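Local structure of Lv-ranaspumin (Lv-RSN-1) (Leptodactylus vastus, 4K82) at residues Asp28-Glu32 against Ile105-Phe110; Lys142-Cys146 against Asp158-Ile162. The protein is a surfactant protein of the frog's foam nest that probably lowers surface tension and so aids foam formation. All coordinates share one frame; numbering follows the deposited sequence.

How the interactions relate
Interaction 1 and interaction 2 follow one another along a mainly helical chain. Their centres lie 22 Å apart. Their nearest atoms are about 8 Å apart, so they do not touch. Helix 133-144 links them: its early part packs on Val31, its Lys139 makes a salt bridge with Asp28, and its last turn enters interaction 2. The C-terminal tail also runs past both. Ile213 touches Val109, and its backbone O accepts a hydrogen bond from Lys142 NZ. Val215 touches Asp28, and its backbone O accepts one from Tyr143 OH. No ligand or active site is involved. Disulfide Cys38-Cys114 ties the two helices of interaction 1; Cys146, ending segment 142-146, is bonded to Cys207 on helix 196-212.

Interaction 1: residues Asp28-Glu32 against Ile105-Phe110; sequences DLLVE and IDETVF
Leu30 is the first residue of 28-32 to touch 105-110, and it gives nearly half of the 214 Å² buried. Its CB points toward 105-110, and with CG anti to the backbone N (chi1 179°) both methyls reach it and divide the work. CD1 meets Ile105 and Phe110. Leu30 CD1 lies 3.8 Å from Ile105 CG2, where the two side chains meet at a slant. Leu30 CD1 also reaches the edge of the Phe110 ring, near the ring plane, 4.1 Å from Phe110 CD2. CD2 turns to the start of the other helix. Leu30 CD2 sits 3.9 Å from Asp106 O and 4.2 Å from Val109 CG1.

Val31 comes next and adds less. Its CB points away from 105-110, but Val31 CG2 still comes within 4.2 Å of Val109 CG1. The two valines cross at about a right angle. No hydrogen bond joins the segments, so the contact is apolar packing.

Asp106 holds the opposing turn in shape. Asp106 OD1 accepts from Val109 N at 3.2 Å, reached from above the carboxylate plane, and more weakly from Thr108 N. The Asp106 carbonyl that Leu30 rests against takes the backbone N-H of Phe110.

Helix 14-24 lies beside the contact, with Leu23 on Ile105. Val135 of helix 133-144 covers Val31. The ring of Phe110 reaches Ala34, Ile37 and Cys38 farther along helix 29-42, and meets the ring of Tyr97.

The first turn of helix 29-42 thus packs on the first turn of helix 107-121 and on Ile105 just before it. The disulfide Cys38-Cys114 joins the same two helices farther along. This is helix-helix packing in a mainly alpha-helical fold, with an aspartate N-cap opening helix 107-121.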
ATOM      1  N   ASP A  28       4.579  -9.642   4.545  1.00 31.92           N
ATOM      2  CA  ASP A  28       3.763  -8.658   3.845  1.00 26.45           C
ATOM      3  C   ASP A  28       4.249  -8.395   2.436  1.00 25.19           C
ATOM      4  O   ASP A  28       3.802  -7.445   1.818  1.00 24.87           O
ATOM      5  CB  ASP A  28       3.772  -7.344   4.618  1.00 31.80           C
ATOM      6  CG  ASP A  28       3.124  -7.477   5.968  1.00 39.27           C
ATOM      7  OD1 ASP A  28       2.256  -8.363   6.098  1.00 37.49           O
ATOM      8  OD2 ASP A  28       3.487  -6.719   6.890  1.00 40.57           O
ATOM      9  N   LEU A  29       5.169  -9.223   1.948  1.00 25.77           N
ATOM     10  CA  LEU A  29       5.880  -8.919   0.711  1.00 21.85           C
ATOM     11  C   LEU A  29       4.963  -8.640  -0.473  1.00 22.44           C
ATOM     12  O   LEU A  29       5.157  -7.646  -1.161  1.00 21.58           O
ATOM     13  CB  LEU A  29       6.870 -10.023   0.359  1.00 24.01           C
ATOM     14  CG  LEU A  29       7.746  -9.736  -0.858  1.00 22.51           C
ATOM     15  CD1 LEU A  29       8.538  -8.446  -0.661  1.00 21.84           C
ATOM     16  CD2 LEU A  29       8.684 -10.905  -1.123  1.00 23.51           C
ATOM     17  N   LEU A  30       3.984  -9.508  -0.719  1.00 21.21           N
ATOM     18  CA  LEU A  30       3.112  -9.324  -1.886  1.00 20.78           C
ATOM     19  C   LEU A  30       2.386  -7.979  -1.817  1.00 23.11           C
ATOM     20  O   LEU A  30       2.338  -7.228  -2.798  1.00 20.67           O
ATOM     21  CB  LEU A  30       2.100 -10.463  -2.021  1.00 28.03           C
ATOM     22  CG  LEU A  30       1.153 -10.271  -3.216  1.00 29.61           C
ATOM     23  CD1 LEU A  30       1.930 -10.218  -4.527  1.00 28.90           C
ATOM     24  CD2 LEU A  30       0.066 -11.348  -3.267  1.00 36.96           C
ATOM     25  N   VAL A  31       1.822  -7.675  -0.655  1.00 22.23           N
ATOM     26  CA  VAL A  31       1.131  -6.405  -0.451  1.00 20.21           C
ATOM     27  C   VAL A  31       2.065  -5.218  -0.670  1.00 16.84           C
ATOM     28  O   VAL A  31       1.715  -4.262  -1.370  1.00 18.91           O
ATOM     29  CB  VAL A  31       0.505  -6.343   0.960  1.00 22.58           C
ATOM     30  CG1 VAL A  31       0.085  -4.917   1.311  1.00 24.16           C
ATOM     31  CG2 VAL A  31      -0.679  -7.311   1.055  1.00 20.72           C
ATOM     32  N   GLU A  32       3.283  -5.301  -0.128  1.00 17.28           N
ATOM     33  CA  GLU A  32       4.227  -4.199  -0.244  1.00 18.65           C
ATOM     34  C   GLU A  32       4.673  -3.989  -1.690  1.00 18.11           C
ATOM     35  O   GLU A  32       4.847  -2.849  -2.134  1.00 18.94           O
ATOM     36  CB  GLU A  32       5.440  -4.439   0.656  1.00 21.24           C
ATOM     37  CG  GLU A  32       5.095  -4.404   2.142  1.00 24.93           C
ATOM     38  CD  GLU A  32       6.294  -4.675   3.027  1.00 36.02           C
ATOM     39  OE1 GLU A  32       6.969  -5.706   2.812  1.00 41.96           O
ATOM     40  OE2 GLU A  32       6.559  -3.857   3.932  1.00 45.69           O
ATOM     41  N   ILE A 105       0.920 -15.385  -8.248  1.00 39.75           N
ATOM     42  CA  ILE A 105       0.481 -14.702  -7.032  1.00 35.06           C
ATOM     43  C   ILE A 105      -1.035 -14.542  -6.993  1.00 32.96           C
ATOM     44  O   ILE A 105      -1.711 -14.637  -8.023  1.00 37.02           O
ATOM     45  CB  ILE A 105       1.137 -13.308  -6.883  1.00 35.65           C
ATOM     46  CG1 ILE A 105       1.036 -12.519  -8.189  1.00 35.69           C
ATOM     47  CG2 ILE A 105       2.598 -13.434  -6.460  1.00 37.94           C
ATOM     48  CD1 ILE A 105      -0.048 -11.467  -8.192  1.00 39.62           C
ATOM     49  N   ASP A 106      -1.563 -14.291  -5.800  1.00 36.31           N
ATOM     50  CA  ASP A 106      -2.985 -14.028  -5.628  1.00 33.53           C
ATOM     51  C   ASP A 106      -3.309 -12.673  -6.234  1.00 37.68           C
ATOM     52  O   ASP A 106      -3.080 -11.643  -5.604  1.00 35.33           O
ATOM     53  CB  ASP A 106      -3.325 -14.020  -4.133  1.00 35.27           C
ATOM     54  CG  ASP A 106      -4.825 -13.988  -3.866  1.00 41.87           C
ATOM     55  OD1 ASP A 106      -5.585 -13.481  -4.715  1.00 42.76           O
ATOM     56  OD2 ASP A 106      -5.243 -14.467  -2.791  1.00 57.05           O
ATOM     57  N   GLU A 107      -3.851 -12.665  -7.448  1.00 36.77           N
ATOM     58  CA  GLU A 107      -4.123 -11.399  -8.115  1.00 33.96           C
ATOM     59  C   GLU A 107      -5.334 -10.686  -7.515  1.00 33.76           C
ATOM     60  O   GLU A 107      -5.503  -9.484  -7.688  1.00 36.05           O
ATOM     61  CB  GLU A 107      -4.252 -11.574  -9.635  1.00 44.01           C
ATOM     62  CG  GLU A 107      -2.943 -11.989 -10.309  1.00 43.78           C
ATOM     63  CD  GLU A 107      -2.906 -11.683 -11.801  1.00 57.58           C
ATOM     64  OE1 GLU A 107      -3.154 -10.518 -12.186  1.00 49.43           O
ATOM     65  OE2 GLU A 107      -2.617 -12.610 -12.590  1.00 61.42           O
ATOM     66  N   THR A 108      -6.171 -11.423  -6.798  1.00 34.98           N
ATOM     67  CA  THR A 108      -7.272 -10.790  -6.087  1.00 38.45           C
ATOM     68  C   THR A 108      -6.733  -9.839  -5.020  1.00 28.63           C
ATOM     69  O   THR A 108      -7.212  -8.713  -4.877  1.00 28.08           O
ATOM     70  CB  THR A 108      -8.208 -11.821  -5.443  1.00 42.11           C
ATOM     71  OG1 THR A 108      -8.763 -12.655  -6.468  1.00 39.12           O
ATOM     72  CG2 THR A 108      -9.330 -11.116  -4.697  1.00 38.00           C
ATOM     73  N   VAL A 109      -5.730 -10.301  -4.275  1.00 31.57           N
ATOM     74  CA  VAL A 109      -5.079  -9.467  -3.273  1.00 31.01           C
ATOM     75  C   VAL A 109      -4.310  -8.354  -3.969  1.00 24.60           C
ATOM     76  O   VAL A 109      -4.443  -7.181  -3.617  1.00 22.98           O
ATOM     77  CB  VAL A 109      -4.127 -10.287  -2.376  1.00 30.62           C
ATOM     78  CG1 VAL A 109      -3.233  -9.367  -1.553  1.00 28.66           C
ATOM     79  CG2 VAL A 109      -4.923 -11.208  -1.465  1.00 36.72           C
ATOM     80  N   PHE A 110      -3.519  -8.720  -4.975  1.00 27.94           N
ATOM     81  CA  PHE A 110      -2.746  -7.731  -5.716  1.00 25.15           C
ATOM     82  C   PHE A 110      -3.613  -6.593  -6.255  1.00 23.86           C
ATOM     83  O   PHE A 110      -3.309  -5.420  -6.052  1.00 22.40           O
ATOM     84  CB  PHE A 110      -1.984  -8.383  -6.873  1.00 23.61           C
ATOM     85  CG  PHE A 110      -0.976  -7.471  -7.514  1.00 27.04           C
ATOM     86  CD1 PHE A 110      -1.363  -6.555  -8.479  1.00 29.23           C
ATOM     87  CD2 PHE A 110       0.360  -7.519  -7.139  1.00 28.80           C
ATOM     88  CE1 PHE A 110      -0.444  -5.703  -9.063  1.00 26.98           C
ATOM     89  CE2 PHE A 110       1.288  -6.671  -7.731  1.00 25.92           C
ATOM     90  CZ  PHE A 110       0.885  -5.766  -8.691  1.00 28.03           C
TER

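Interaction 2: residues Lys142-Cys146 against Asp158-Ile162; sequences KYKVC and DLKII
Val145 and Ile162 meet because of how their first torsions are set. In Val145, CG1 is anti to the backbone N (chi1 173°), which leaves CG2 as the methyl that faces 158-162. In Ile162, CG1 is anti to the carbonyl carbon (chi1 -70°), and with chi2 near anti (162°), CD1 reaches out to meet it. The two methyls, Val145 CG2 and Ile162 CD1, come to 3.7 Å. Leu159 closes on the same methyl of Val145, with Leu159 CD1 lying 4.1 Å from Val145 CG2. Both Leu159 and Ile162 approach Val145 at a slant. One valine methyl is thus held by two side chains of a single helix.

Lys144 and Asp158 form the more polar part of the contact. Each CB points toward the other segment, and Lys144 CB is 3.9 Å from Asp158 OD2. The lysine chain runs on extended, and Lys144 NZ stays 6.0 Å from Asp158 OD1, so the opposite charges are near without a salt bridge. A water bridges the segments instead. It donates to Lys144 O at 2.7 Å and to Asp158 OD2 at a short 2.5 Å. It therefore gives the carbonyl of Lys144, near the C-terminal end of helix 133-144, a hydrogen-bond partner. No direct hydrogen bond crosses between the segments.

Phe137 and Asp140, earlier on helix 133-144, also touch Ile162. Leu159 also packs on Phe179 and Leu202. Cys146 is bonded to Cys207 on helix 196-212.

The contact sets the C-terminal part of helix 133-144 and Val145 against the middle of helix 152-165, the next helix in the chain. Two consecutive helices, joined by a loop, pack through aliphatic side chains with a water bridge beside them.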
ATOM      1  N   LYS A 142      -6.952  -2.873  10.369  1.00 20.79           N
ATOM      2  CA  LYS A 142      -7.336  -4.273  10.531  1.00 22.23           C
ATOM      3  C   LYS A 142      -7.590  -4.638  11.999  1.00 23.10           C
ATOM      4  O   LYS A 142      -8.515  -5.399  12.304  1.00 26.22           O
ATOM      5  CB  LYS A 142      -6.279  -5.199   9.921  1.00 24.23           C
ATOM      6  CG  LYS A 142      -6.681  -6.668   9.879  1.00 27.39           C
ATOM      7  CD  LYS A 142      -5.578  -7.505   9.231  1.00 29.50           C
ATOM      8  CE  LYS A 142      -5.925  -8.980   9.162  1.00 30.72           C
ATOM      9  NZ  LYS A 142      -7.163  -9.228   8.369  1.00 30.93           N
ATOM     10  N   TYR A 143      -6.801  -4.076  12.909  1.00 23.76           N
ATOM     11  CA  TYR A 143      -6.880  -4.486  14.312  1.00 24.65           C
ATOM     12  C   TYR A 143      -7.575  -3.495  15.253  1.00 31.58           C
ATOM     13  O   TYR A 143      -7.894  -3.837  16.397  1.00 26.98           O
ATOM     14  CB  TYR A 143      -5.488  -4.877  14.837  1.00 26.67           C
ATOM     15  CG  TYR A 143      -4.936  -6.097  14.128  1.00 31.45           C
ATOM     16  CD1 TYR A 143      -5.354  -7.375  14.478  1.00 30.87           C
ATOM     17  CD2 TYR A 143      -4.025  -5.969  13.083  1.00 28.94           C
ATOM     18  CE1 TYR A 143      -4.864  -8.496  13.824  1.00 33.50           C
ATOM     19  CE2 TYR A 143      -3.533  -7.082  12.425  1.00 30.76           C
ATOM     20  CZ  TYR A 143      -3.952  -8.341  12.796  1.00 39.26           C
ATOM     21  OH  TYR A 143      -3.453  -9.445  12.136  1.00 43.26           O
ATOM     22  N   LYS A 144      -7.840  -2.283  14.779  1.00 22.71           N
ATOM     23  CA  LYS A 144      -8.415  -1.260  15.650  1.00 22.82           C
ATOM     24  C   LYS A 144      -9.713  -0.647  15.131  1.00 22.34           C
ATOM     25  O   LYS A 144     -10.447  -0.026  15.904  1.00 26.01           O
ATOM     26  CB  LYS A 144      -7.405  -0.140  15.903  1.00 25.82           C
ATOM     27  CG  LYS A 144      -6.049  -0.620  16.442  1.00 26.43           C
ATOM     28  CD  LYS A 144      -5.049   0.535  16.525  1.00 35.16           C
ATOM     29  CE  LYS A 144      -3.738   0.086  17.169  1.00 33.06           C
ATOM     30  NZ  LYS A 144      -2.845   1.239  17.476  1.00 38.34           N
ATOM     31  N   VAL A 145      -9.994  -0.795  13.834  1.00 17.07           N
ATOM     32  CA  VAL A 145     -11.141  -0.095  13.248  1.00 21.01           C
ATOM     33  C   VAL A 145     -12.133  -1.038  12.572  1.00 23.66           C
ATOM     34  O   VAL A 145     -13.330  -1.018  12.879  1.00 24.45           O
ATOM     35  CB  VAL A 145     -10.682   1.001  12.238  1.00 19.47           C
ATOM     36  CG1 VAL A 145     -11.874   1.603  11.498  1.00 19.93           C
ATOM     37  CG2 VAL A 145      -9.887   2.076  12.964  1.00 21.36           C
ATOM     38  N   CYS A 146     -11.640  -1.856  11.648  1.00 21.54           N
ATOM     39  CA  CYS A 146     -12.501  -2.723  10.848  1.00 25.29           C
ATOM     40  C   CYS A 146     -12.758  -4.032  11.569  1.00 24.03           C
ATOM     41  O   CYS A 146     -12.479  -5.102  11.036  1.00 31.96           O
ATOM     42  CB  CYS A 146     -11.852  -3.009   9.492  1.00 28.06           C
ATOM     43  SG  CYS A 146     -11.414  -1.525   8.571  1.00 24.53           S
ATOM     44  N   ASP A 158      -9.866   5.534  18.163  1.00 20.78           N
ATOM     45  CA  ASP A 158      -8.734   4.872  17.515  1.00 20.52           C
ATOM     46  C   ASP A 158      -8.545   5.397  16.098  1.00 20.51           C
ATOM     47  O   ASP A 158      -7.424   5.554  15.621  1.00 24.59           O
ATOM     48  CB  ASP A 158      -8.915   3.358  17.493  1.00 22.67           C
ATOM     49  CG  ASP A 158      -8.588   2.717  18.840  1.00 36.90           C
ATOM     50  OD1 ASP A 158      -7.961   3.399  19.686  1.00 38.90           O
ATOM     51  OD2 ASP A 158      -8.954   1.540  19.057  1.00 42.54           O
ATOM     52  N   LEU A 159      -9.649   5.668  15.417  1.00 20.47           N
ATOM     53  CA  LEU A 159      -9.551   6.158  14.051  1.00 19.78           C
ATOM     54  C   LEU A 159      -8.924   7.543  14.041  1.00 20.51           C
ATOM     55  O   LEU A 159      -8.133   7.872  13.146  1.00 23.11           O
ATOM     56  CB  LEU A 159     -10.940   6.189  13.407  1.00 18.58           C
ATOM     57  CG  LEU A 159     -11.010   6.624  11.943  1.00 21.53           C
ATOM     58  CD1 LEU A 159     -10.275   5.639  11.075  1.00 20.48           C
ATOM     59  CD2 LEU A 159     -12.464   6.761  11.506  1.00 23.37           C
ATOM     60  N   LYS A 160      -9.259   8.348  15.045  1.00 22.54           N
ATOM     61  CA  LYS A 160      -8.707   9.695  15.173  1.00 22.94           C
ATOM     62  C   LYS A 160      -7.182   9.661  15.282  1.00 24.07           C
ATOM     63  O   LYS A 160      -6.483  10.434  14.625  1.00 27.54           O
ATOM     64  CB  LYS A 160      -9.308  10.394  16.391  1.00 31.99           C
ATOM     65  CG  LYS A 160      -9.221  11.904  16.358  1.00 36.36           C
ATOM     66  CD  LYS A 160     -10.040  12.535  17.481  1.00 44.36           C
ATOM     67  CE  LYS A 160     -11.408  11.868  17.642  1.00 48.25           C
ATOM     68  NZ  LYS A 160     -12.401  12.738  18.341  1.00 50.06           N
ATOM     69  N   ILE A 161      -6.681   8.755  16.113  1.00 23.58           N
ATOM     70  CA  ILE A 161      -5.246   8.581  16.299  1.00 28.84           C
ATOM     71  C   ILE A 161      -4.595   8.140  14.993  1.00 27.37           C
ATOM     72  O   ILE A 161      -3.541   8.653  14.599  1.00 27.74           O
ATOM     73  CB  ILE A 161      -4.971   7.538  17.400  1.00 28.98           C
ATOM     74  CG1 ILE A 161      -5.315   8.127  18.771  1.00 31.64           C
ATOM     75  CG2 ILE A 161      -3.522   7.052  17.344  1.00 27.39           C
ATOM     76  CD1 ILE A 161      -5.443   7.092  19.874  1.00 37.12           C
ATOM     77  N   ILE A 162      -5.241   7.204  14.307  1.00 19.13           N
ATOM     78  CA  ILE A 162      -4.683   6.655  13.078  1.00 23.28           C
ATOM     79  C   ILE A 162      -4.615   7.705  11.976  1.00 26.61           C
ATOM     80  O   ILE A 162      -3.588   7.849  11.296  1.00 25.69           O
ATOM     81  CB  ILE A 162      -5.501   5.433  12.592  1.00 24.59           C
ATOM     82  CG1 ILE A 162      -5.289   4.248  13.536  1.00 25.44           C
ATOM     83  CG2 ILE A 162      -5.093   5.045  11.157  1.00 25.02           C
ATOM     84  CD1 ILE A 162      -6.349   3.161  13.407  1.00 25.86           C
TER
HETATM   85  O   HOH W   1     -10.956   0.176  18.520  1.00 28.98           O